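Local coordinates for protein minor fimbrium anchoring subunit Mfa2 (Porphyromonas gingivalis, PDB 5NFI) that serves as the outer-membrane anchoring subunit of the minor fimbriae, holding them through its interaction with Mfa1, and regulates fimbrial length, at residues A[20-25]-A[48-53]; A[113-118]-A[135-140]. All coordinates share one frame; numbering follows the deposited sequence.

In the fold
Contact 1 joins two loops, 20-25 and 48-53. Contact 2 pairs neighbouring strands of a hairpin, 113-118 and 135-140. Their centres are about 12 Å apart, on the same side of the chain's centre, and the loops cover part of the strand pair. Leu50 CD1 lies 3.6 Å from Leu139 CD1. The Trp113 indole meets the loop 20-25 at three residues, Val25, Glu24 and Pro22: Val25 CG2 is 3.7 Å from Trp113 CD1, and Pro22 CG is 3.7 Å from Trp113 CH2. The two contacts therefore share one apolar layer, in which contact 1 packs its loops onto the strand pair of contact 2. Both lie in the FimB/Mfa2 family sequence, which belongs to the transthyretin clan.

Contact 1. Residues A[20-25]-A[48-53]; sequences SYPAEV and VQLSAA
Val48 and Val25 lie side by side where the two loops begin to meet, with CG1 of Val48 4.1 Å from CG1 of Val25. The carbonyl oxygens of Val25 and Val48 also come close; both are acceptors, so they do not bond. Leu50 is next and points into the turn formed by 22-25. Its CG is anti to the carbonyl carbon (chi1 -57°), and CD1 reaches between Pro22 and Val25. Leu50 CD1 sits 3.7 Å from Val25 CB and 3.8 Å from Pro22 CD. Leu50 CB packs against Tyr21 CB at 4.1 Å. At Ser51 the side chain turns away, and its backbone carbon lies over the rim of one face of the Tyr21 ring. Tyr21 CG, anti to the carbonyl carbon (chi1 -60°), puts the ring there. Ala52 CA sits 3.7 Å from the centroid of the Tyr21 ring, 26° off its normal, a CH-pi contact over the face. Ala52 CB touches Tyr21 CE2 at 3.6 Å. Beyond the two loops, Ser51 O accepts from Asn8, and Tyr21 also packs on Tyr10 of strand 3-10. The contact rests on packing of Leu50 and of the Tyr21 ring face, not on directed polar bonds between the loops.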
ATOM      1  N   SER A  20     -15.368   2.343  -9.578  1.00 76.32           N
ATOM      2  CA  SER A  20     -15.744   3.163  -8.438  1.00 74.26           C
ATOM      3  C   SER A  20     -14.965   4.466  -8.497  1.00 72.23           C
ATOM      4  O   SER A  20     -14.001   4.578  -9.250  1.00 71.63           O
ATOM      5  CB  SER A  20     -15.462   2.427  -7.130  1.00 72.81           C
ATOM      6  OG  SER A  20     -15.669   1.037  -7.290  1.00 73.57           O
ATOM      7  N   TYR A  21     -15.371   5.442  -7.691  1.00 70.77           N
ATOM      8  CA  TYR A  21     -14.739   6.758  -7.698  1.00 68.29           C
ATOM      9  C   TYR A  21     -14.547   7.269  -6.279  1.00 66.61           C
ATOM     10  O   TYR A  21     -15.144   8.280  -5.891  1.00 67.83           O
ATOM     11  CB  TYR A  21     -15.580   7.746  -8.507  1.00 69.24           C
ATOM     12  CG  TYR A  21     -15.745   7.327  -9.937  1.00 69.93           C
ATOM     13  CD1 TYR A  21     -14.725   7.535 -10.856  1.00 69.40           C
ATOM     14  CD2 TYR A  21     -16.907   6.708 -10.371  1.00 71.71           C
ATOM     15  CE1 TYR A  21     -14.867   7.150 -12.176  1.00 70.98           C
ATOM     16  CE2 TYR A  21     -17.061   6.316 -11.691  1.00 73.49           C
ATOM     17  CZ  TYR A  21     -16.037   6.537 -12.591  1.00 73.18           C
ATOM     18  OH  TYR A  21     -16.174   6.158 -13.910  1.00 74.75           O
ATOM     19  N   PRO A  22     -13.678   6.595  -5.514  1.00 63.79           N
ATOM     20  CA  PRO A  22     -13.604   6.705  -4.053  1.00 61.65           C
ATOM     21  C   PRO A  22     -13.484   8.129  -3.555  1.00 60.66           C
ATOM     22  O   PRO A  22     -12.602   8.863  -3.999  1.00 60.13           O
ATOM     23  CB  PRO A  22     -12.339   5.917  -3.709  1.00 59.44           C
ATOM     24  CG  PRO A  22     -12.078   5.055  -4.872  1.00 59.85           C
ATOM     25  CD  PRO A  22     -12.545   5.829  -6.058  1.00 61.96           C
ATOM     26  N   ALA A  23     -14.365   8.512  -2.637  1.00 61.46           N
ATOM     27  CA  ALA A  23     -14.260   9.806  -1.975  1.00 62.50           C
ATOM     28  C   ALA A  23     -12.963   9.925  -1.178  1.00 60.87           C
ATOM     29  O   ALA A  23     -12.505  11.028  -0.899  1.00 61.02           O
ATOM     30  CB  ALA A  23     -15.445  10.022  -1.068  1.00 64.93           C
ATOM     31  N   GLU A  24     -12.387   8.774  -0.820  1.00 58.79           N
ATOM     32  CA  GLU A  24     -11.189   8.692   0.006  1.00 56.34           C
ATOM     33  C   GLU A  24     -10.023   9.432  -0.605  1.00 53.71           C
ATOM     34  O   GLU A  24      -9.110   9.842   0.110  1.00 52.01           O
ATOM     35  CB  GLU A  24     -10.785   7.228   0.229  1.00 56.77           C
ATOM     36  CG  GLU A  24     -11.572   6.483   1.295  1.00 58.38           C
ATOM     37  CD  GLU A  24     -13.004   6.192   0.883  1.00 61.52           C
ATOM     38  OE1 GLU A  24     -13.395   6.547  -0.249  1.00 61.97           O
ATOM     39  OE2 GLU A  24     -13.736   5.585   1.695  1.00 63.48           O
ATOM     40  N   VAL A  25     -10.039   9.587  -1.930  1.00 53.93           N
ATOM     41  CA  VAL A  25      -8.956  10.290  -2.614  1.00 52.79           C
ATOM     42  C   VAL A  25      -9.190  11.780  -2.579  1.00 54.14           C
ATOM     43  O   VAL A  25     -10.080  12.264  -3.254  1.00 56.49           O
ATOM     44  CB  VAL A  25      -8.816   9.824  -4.055  1.00 52.93           C
ATOM     45  CG1 VAL A  25      -7.696  10.584  -4.742  1.00 48.75           C
ATOM     46  CG2 VAL A  25      -8.554   8.312  -4.078  1.00 51.88           C
ATOM     47  N   VAL A  48      -9.473  17.229  -4.471  1.00 63.45           N
ATOM     48  CA  VAL A  48      -9.921  16.223  -5.414  1.00 63.26           C
ATOM     49  C   VAL A  48     -11.219  15.559  -4.964  1.00 64.12           C
ATOM     50  O   VAL A  48     -11.360  15.125  -3.824  1.00 64.15           O
ATOM     51  CB  VAL A  48      -8.841  15.142  -5.630  1.00 61.87           C
ATOM     52  CG1 VAL A  48      -9.398  13.970  -6.424  1.00 61.96           C
ATOM     53  CG2 VAL A  48      -7.639  15.740  -6.329  1.00 61.65           C
ATOM     54  N   GLN A  49     -12.172  15.514  -5.880  1.00 65.11           N
ATOM     55  CA  GLN A  49     -13.348  14.677  -5.754  1.00 65.88           C
ATOM     56  C   GLN A  49     -13.453  13.863  -7.022  1.00 66.10           C
ATOM     57  O   GLN A  49     -13.940  14.354  -8.022  1.00 68.18           O
ATOM     58  CB  GLN A  49     -14.610  15.502  -5.565  1.00 68.70           C
ATOM     59  CG  GLN A  49     -14.947  15.877  -4.150  1.00 69.72           C
ATOM     60  CD  GLN A  49     -16.402  16.299  -4.050  1.00 73.40           C
ATOM     61  OE1 GLN A  49     -16.992  16.739  -5.037  1.00 75.28           O
ATOM     62  NE2 GLN A  49     -16.993  16.146  -2.870  1.00 74.43           N
ATOM     63  N   LEU A  50     -12.968  12.633  -6.994  1.00 65.00           N
ATOM     64  CA  LEU A  50     -13.055  11.761  -8.154  1.00 65.50           C
ATOM     65  C   LEU A  50     -14.487  11.652  -8.627  1.00 69.04           C
ATOM     66  O   LEU A  50     -15.413  11.630  -7.817  1.00 70.16           O
ATOM     67  CB  LEU A  50     -12.523  10.374  -7.828  1.00 62.79           C
ATOM     68  CG  LEU A  50     -11.097  10.374  -7.326  1.00 60.52           C
ATOM     69  CD1 LEU A  50     -10.631   8.947  -7.113  1.00 59.24           C
ATOM     70  CD2 LEU A  50     -10.219  11.115  -8.321  1.00 60.27           C
ATOM     71  N   SER A  51     -14.669  11.578  -9.939  1.00 71.39           N
ATOM     72  CA  SER A  51     -16.000  11.456 -10.497  1.00 75.15           C
ATOM     73  C   SER A  51     -15.954  10.825 -11.881  1.00 76.45           C
ATOM     74  O   SER A  51     -14.920  10.842 -12.543  1.00 76.03           O
ATOM     75  CB  SER A  51     -16.669  12.817 -10.547  1.00 77.71           C
ATOM     76  OG  SER A  51     -17.783  12.775 -11.401  1.00 81.25           O
ATOM     77  N   ALA A  52     -17.083  10.263 -12.303  1.00 78.29           N
ATOM     78  CA  ALA A  52     -17.167   9.511 -13.550  1.00 79.42           C
ATOM     79  C   ALA A  52     -16.845  10.381 -14.746  1.00 81.25           C
ATOM     80  O   ALA A  52     -16.301   9.906 -15.748  1.00 81.00           O
ATOM     81  CB  ALA A  52     -18.551   8.896 -13.708  1.00 81.55           C
ATOM     82  N   ALA A  53     -17.166  11.664 -14.630  1.00 82.91           N
ATOM     83  CA  ALA A  53     -16.996  12.588 -15.736  1.00 84.84           C
ATOM     84  C   ALA A  53     -16.063  13.748 -15.393  1.00 84.15           C
ATOM     85  O   ALA A  53     -16.105  14.796 -16.039  1.00 85.63           O
ATOM     86  CB  ALA A  53     -18.335  13.111 -16.168  1.00 88.28           C
TER

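Contact 2. Residues A[113-118]-A[135-140]; sequences WYATSP and TRANLR
The Trp113 indole meets segment 135-140 at its edge. The Leu139 carbonyl carbon lies in the ring plane there, and Leu139 O is 3.8 Å from Trp113 CE3. Leu139 CB touches Trp113 CE3 as well, at 4.0 Å. Elsewhere the indole packs against Ser11 and Asn73. Tyr114 points to the same face of the sheet as Arg140, with CG anti to the backbone N (chi1 178°). Its ring meets the Trp71 ring with planes at about 50° and packs on Phe69. Tyr114 OH shares a hydrogen bond with Thr116 OG1, 2.5 Å away.

Tyr114 and Arg140 form an antiparallel hydrogen-bonded pair. Tyr114 N gives to Arg140 O at 2.9 Å, and Arg140 N gives to Tyr114 O at 2.8 Å. Both bonds are nearly straight and lie in the carbonyl planes. The strands then part. Where Thr116 would face Asn138, a water bridges them, accepting from Thr116 N at 2.9 Å and donating to Asn138 O. Ala115 CB packs 3.8 Å from Ala137 CB and 3.8 Å from Leu139 CD2. Further along, Pro118 and Thr135 meet tip to tip. Ser117 OG, in the crowded position between N and the carbonyl carbon, gives to Pro118 O and also bonds to Ile68 N.

The polar ends on residues 135-140 turn outward from the pair. Asn138 ND2 bonds to Gln12 O. Arg140 holds Asn248 and Ile247 with its two terminal nitrogens. Arg136 makes a cation-pi contact with Tyr10.

The contact is part of the beta hairpin of strands 113-122 and 133-151. Antiparallel strand 64-72 flanks 113-122 on its other edge, and strand 3-10 runs parallel alongside 133-151.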
ATOM      1  N   TRP A 113      -3.019   5.853  -2.577  1.00 48.90           N
ATOM      2  CA  TRP A 113      -3.484   5.280  -3.841  1.00 49.26           C
ATOM      3  C   TRP A 113      -2.500   5.425  -4.989  1.00 50.46           C
ATOM      4  O   TRP A 113      -1.821   6.439  -5.095  1.00 50.94           O
ATOM      5  CB  TRP A 113      -4.796   5.929  -4.252  1.00 48.30           C
ATOM      6  CG  TRP A 113      -5.882   5.816  -3.245  1.00 46.77           C
ATOM      7  CD1 TRP A 113      -6.019   6.542  -2.095  1.00 46.07           C
ATOM      8  CD2 TRP A 113      -7.016   4.948  -3.313  1.00 46.74           C
ATOM      9  NE1 TRP A 113      -7.162   6.165  -1.438  1.00 45.78           N
ATOM     10  CE2 TRP A 113      -7.795   5.191  -2.167  1.00 46.42           C
ATOM     11  CE3 TRP A 113      -7.440   3.978  -4.225  1.00 47.00           C
ATOM     12  CZ2 TRP A 113      -8.975   4.505  -1.913  1.00 47.33           C
ATOM     13  CZ3 TRP A 113      -8.605   3.307  -3.976  1.00 47.92           C
ATOM     14  CH2 TRP A 113      -9.362   3.569  -2.827  1.00 48.08           C
ATOM     15  N   TYR A 114      -2.443   4.424  -5.864  1.00 50.74           N
ATOM     16  CA  TYR A 114      -1.615   4.533  -7.054  1.00 51.27           C
ATOM     17  C   TYR A 114      -2.343   4.164  -8.357  1.00 53.40           C
ATOM     18  O   TYR A 114      -3.177   3.277  -8.390  1.00 54.03           O
ATOM     19  CB  TYR A 114      -0.360   3.673  -6.927  1.00 51.12           C
ATOM     20  CG  TYR A 114       0.457   3.763  -8.189  1.00 52.58           C
ATOM     21  CD1 TYR A 114       1.123   4.948  -8.524  1.00 52.96           C
ATOM     22  CD2 TYR A 114       0.507   2.711  -9.081  1.00 53.73           C
ATOM     23  CE1 TYR A 114       1.841   5.061  -9.700  1.00 53.76           C
ATOM     24  CE2 TYR A 114       1.220   2.815 -10.255  1.00 54.87           C
ATOM     25  CZ  TYR A 114       1.881   3.991 -10.562  1.00 54.79           C
ATOM     26  OH  TYR A 114       2.600   4.087 -11.726  1.00 55.88           O
ATOM     27  N   ALA A 115      -2.021   4.858  -9.438  1.00 54.91           N
ATOM     28  CA  ALA A 115      -2.509   4.438 -10.743  1.00 55.87           C
ATOM     29  C   ALA A 115      -1.426   4.566 -11.809  1.00 55.61           C
ATOM     30  O   ALA A 115      -0.599   5.485 -11.767  1.00 55.41           O
ATOM     31  CB  ALA A 115      -3.734   5.247 -11.141  1.00 56.40           C
ATOM     32  N   THR A 116      -1.422   3.633 -12.754  1.00 55.63           N
ATOM     33  CA  THR A 116      -0.667   3.819 -13.984  1.00 55.99           C
ATOM     34  C   THR A 116      -1.680   3.933 -15.103  1.00 56.71           C
ATOM     35  O   THR A 116      -2.565   3.092 -15.230  1.00 57.72           O
ATOM     36  CB  THR A 116       0.306   2.666 -14.281  1.00 56.65           C
ATOM     37  OG1 THR A 116       1.256   2.532 -13.207  1.00 56.31           O
ATOM     38  CG2 THR A 116       1.051   2.930 -15.577  1.00 57.09           C
ATOM     39  N   SER A 117      -1.578   4.998 -15.884  1.00 56.34           N
ATOM     40  CA  SER A 117      -2.395   5.129 -17.080  1.00 57.29           C
ATOM     41  C   SER A 117      -1.822   4.253 -18.196  1.00 58.39           C
ATOM     42  O   SER A 117      -0.683   3.778 -18.108  1.00 57.79           O
ATOM     43  CB  SER A 117      -2.448   6.583 -17.541  1.00 56.67           C
ATOM     44  OG  SER A 117      -1.285   6.895 -18.291  1.00 56.38           O
ATOM     45  N   PRO A 118      -2.604   4.038 -19.260  1.00 59.73           N
ATOM     46  CA  PRO A 118      -1.937   3.424 -20.405  1.00 60.91           C
ATOM     47  C   PRO A 118      -0.965   4.408 -21.045  1.00 60.55           C
ATOM     48  O   PRO A 118      -0.953   5.583 -20.695  1.00 57.10           O
ATOM     49  CB  PRO A 118      -3.090   3.078 -21.355  1.00 63.04           C
ATOM     50  CG  PRO A 118      -4.226   3.957 -20.928  1.00 62.94           C
ATOM     51  CD  PRO A 118      -4.054   4.193 -19.456  1.00 60.84           C
ATOM     52  N   THR A 135      -7.342  10.154 -21.450  1.00 68.60           N
ATOM     53  CA  THR A 135      -7.083   8.813 -20.967  1.00 69.33           C
ATOM     54  C   THR A 135      -7.738   8.627 -19.599  1.00 69.15           C
ATOM     55  O   THR A 135      -8.231   9.586 -19.009  1.00 69.26           O
ATOM     56  CB  THR A 135      -5.574   8.527 -20.872  1.00 69.54           C
ATOM     57  OG1 THR A 135      -5.355   7.132 -20.625  1.00 69.98           O
ATOM     58  CG2 THR A 135      -4.938   9.346 -19.761  1.00 68.18           C
ATOM     59  N   ARG A 136      -7.763   7.382 -19.125  1.00 68.84           N
ATOM     60  CA  ARG A 136      -8.262   7.029 -17.801  1.00 68.55           C
ATOM     61  C   ARG A 136      -7.161   6.313 -17.036  1.00 66.99           C
ATOM     62  O   ARG A 136      -6.294   5.677 -17.649  1.00 66.63           O
ATOM     63  CB  ARG A 136      -9.494   6.123 -17.886  1.00 71.18           C
ATOM     64  CG  ARG A 136     -10.666   6.737 -18.582  1.00 74.89           C
ATOM     65  CD  ARG A 136     -11.826   5.765 -18.760  1.00 78.44           C
ATOM     66  NE  ARG A 136     -12.532   5.445 -17.518  1.00 79.91           N
ATOM     67  CZ  ARG A 136     -12.691   4.218 -17.008  1.00 80.92           C
ATOM     68  NH1 ARG A 136     -12.191   3.152 -17.627  1.00 82.27           N
ATOM     69  NH2 ARG A 136     -13.377   4.053 -15.883  1.00 80.74           N
ATOM     70  N   ALA A 137      -7.210   6.397 -15.706  1.00 65.72           N
ATOM     71  CA  ALA A 137      -6.264   5.683 -14.847  1.00 64.90           C
ATOM     72  C   ALA A 137      -6.968   5.022 -13.662  1.00 64.99           C
ATOM     73  O   ALA A 137      -7.843   5.621 -13.048  1.00 65.63           O
ATOM     74  CB  ALA A 137      -5.190   6.629 -14.356  1.00 63.59           C
ATOM     75  N   ASN A 138      -6.578   3.788 -13.342  1.00 64.17           N
ATOM     76  CA  ASN A 138      -7.205   3.024 -12.257  1.00 62.49           C
ATOM     77  C   ASN A 138      -6.420   3.116 -10.945  1.00 59.87           C
ATOM     78  O   ASN A 138      -5.315   2.578 -10.817  1.00 58.62           O
ATOM     79  CB  ASN A 138      -7.366   1.561 -12.666  1.00 63.19           C
ATOM     80  CG  ASN A 138      -8.170   0.736 -11.649  1.00 63.22           C
ATOM     81  OD1 ASN A 138      -8.439   1.176 -10.528  1.00 62.52           O
ATOM     82  ND2 ASN A 138      -8.545  -0.474 -12.046  1.00 64.21           N
ATOM     83  N   LEU A 139      -7.002   3.805  -9.971  1.00 58.86           N
ATOM     84  CA  LEU A 139      -6.364   3.964  -8.683  1.00 57.09           C
ATOM     85  C   LEU A 139      -6.626   2.720  -7.861  1.00 57.67           C
ATOM     86  O   LEU A 139      -7.785   2.351  -7.624  1.00 59.23           O
ATOM     87  CB  LEU A 139      -6.880   5.205  -7.955  1.00 56.38           C
ATOM     88  CG  LEU A 139      -6.492   6.559  -8.549  1.00 56.16           C
ATOM     89  CD1 LEU A 139      -7.507   7.608  -8.154  1.00 56.50           C
ATOM     90  CD2 LEU A 139      -5.105   6.965  -8.074  1.00 54.70           C
ATOM     91  N   ARG A 140      -5.530   2.069  -7.468  1.00 56.27           N
ATOM     92  CA  ARG A 140      -5.534   0.937  -6.572  1.00 55.07           C
ATOM     93  C   ARG A 140      -5.049   1.387  -5.207  1.00 53.46           C
ATOM     94  O   ARG A 140      -4.044   2.098  -5.104  1.00 52.47           O
ATOM     95  CB  ARG A 140      -4.639  -0.173  -7.113  1.00 55.53           C
ATOM     96  CG  ARG A 140      -4.410  -1.334  -6.149  1.00 55.23           C
ATOM     97  CD  ARG A 140      -5.632  -2.238  -5.957  1.00 48.72           C
ATOM     98  NE  ARG A 140      -5.297  -3.281  -4.991  1.00 53.32           N
ATOM     99  CZ  ARG A 140      -5.992  -3.543  -3.885  1.00 53.05           C
ATOM    100  NH1 ARG A 140      -7.108  -2.877  -3.615  1.00 53.09           N
ATOM    101  NH2 ARG A 140      -5.578  -4.486  -3.055  1.00 48.35           N
TER
HETATM  102  O   HOH W   1      -3.169   1.298 -12.960  1.00 45.88           O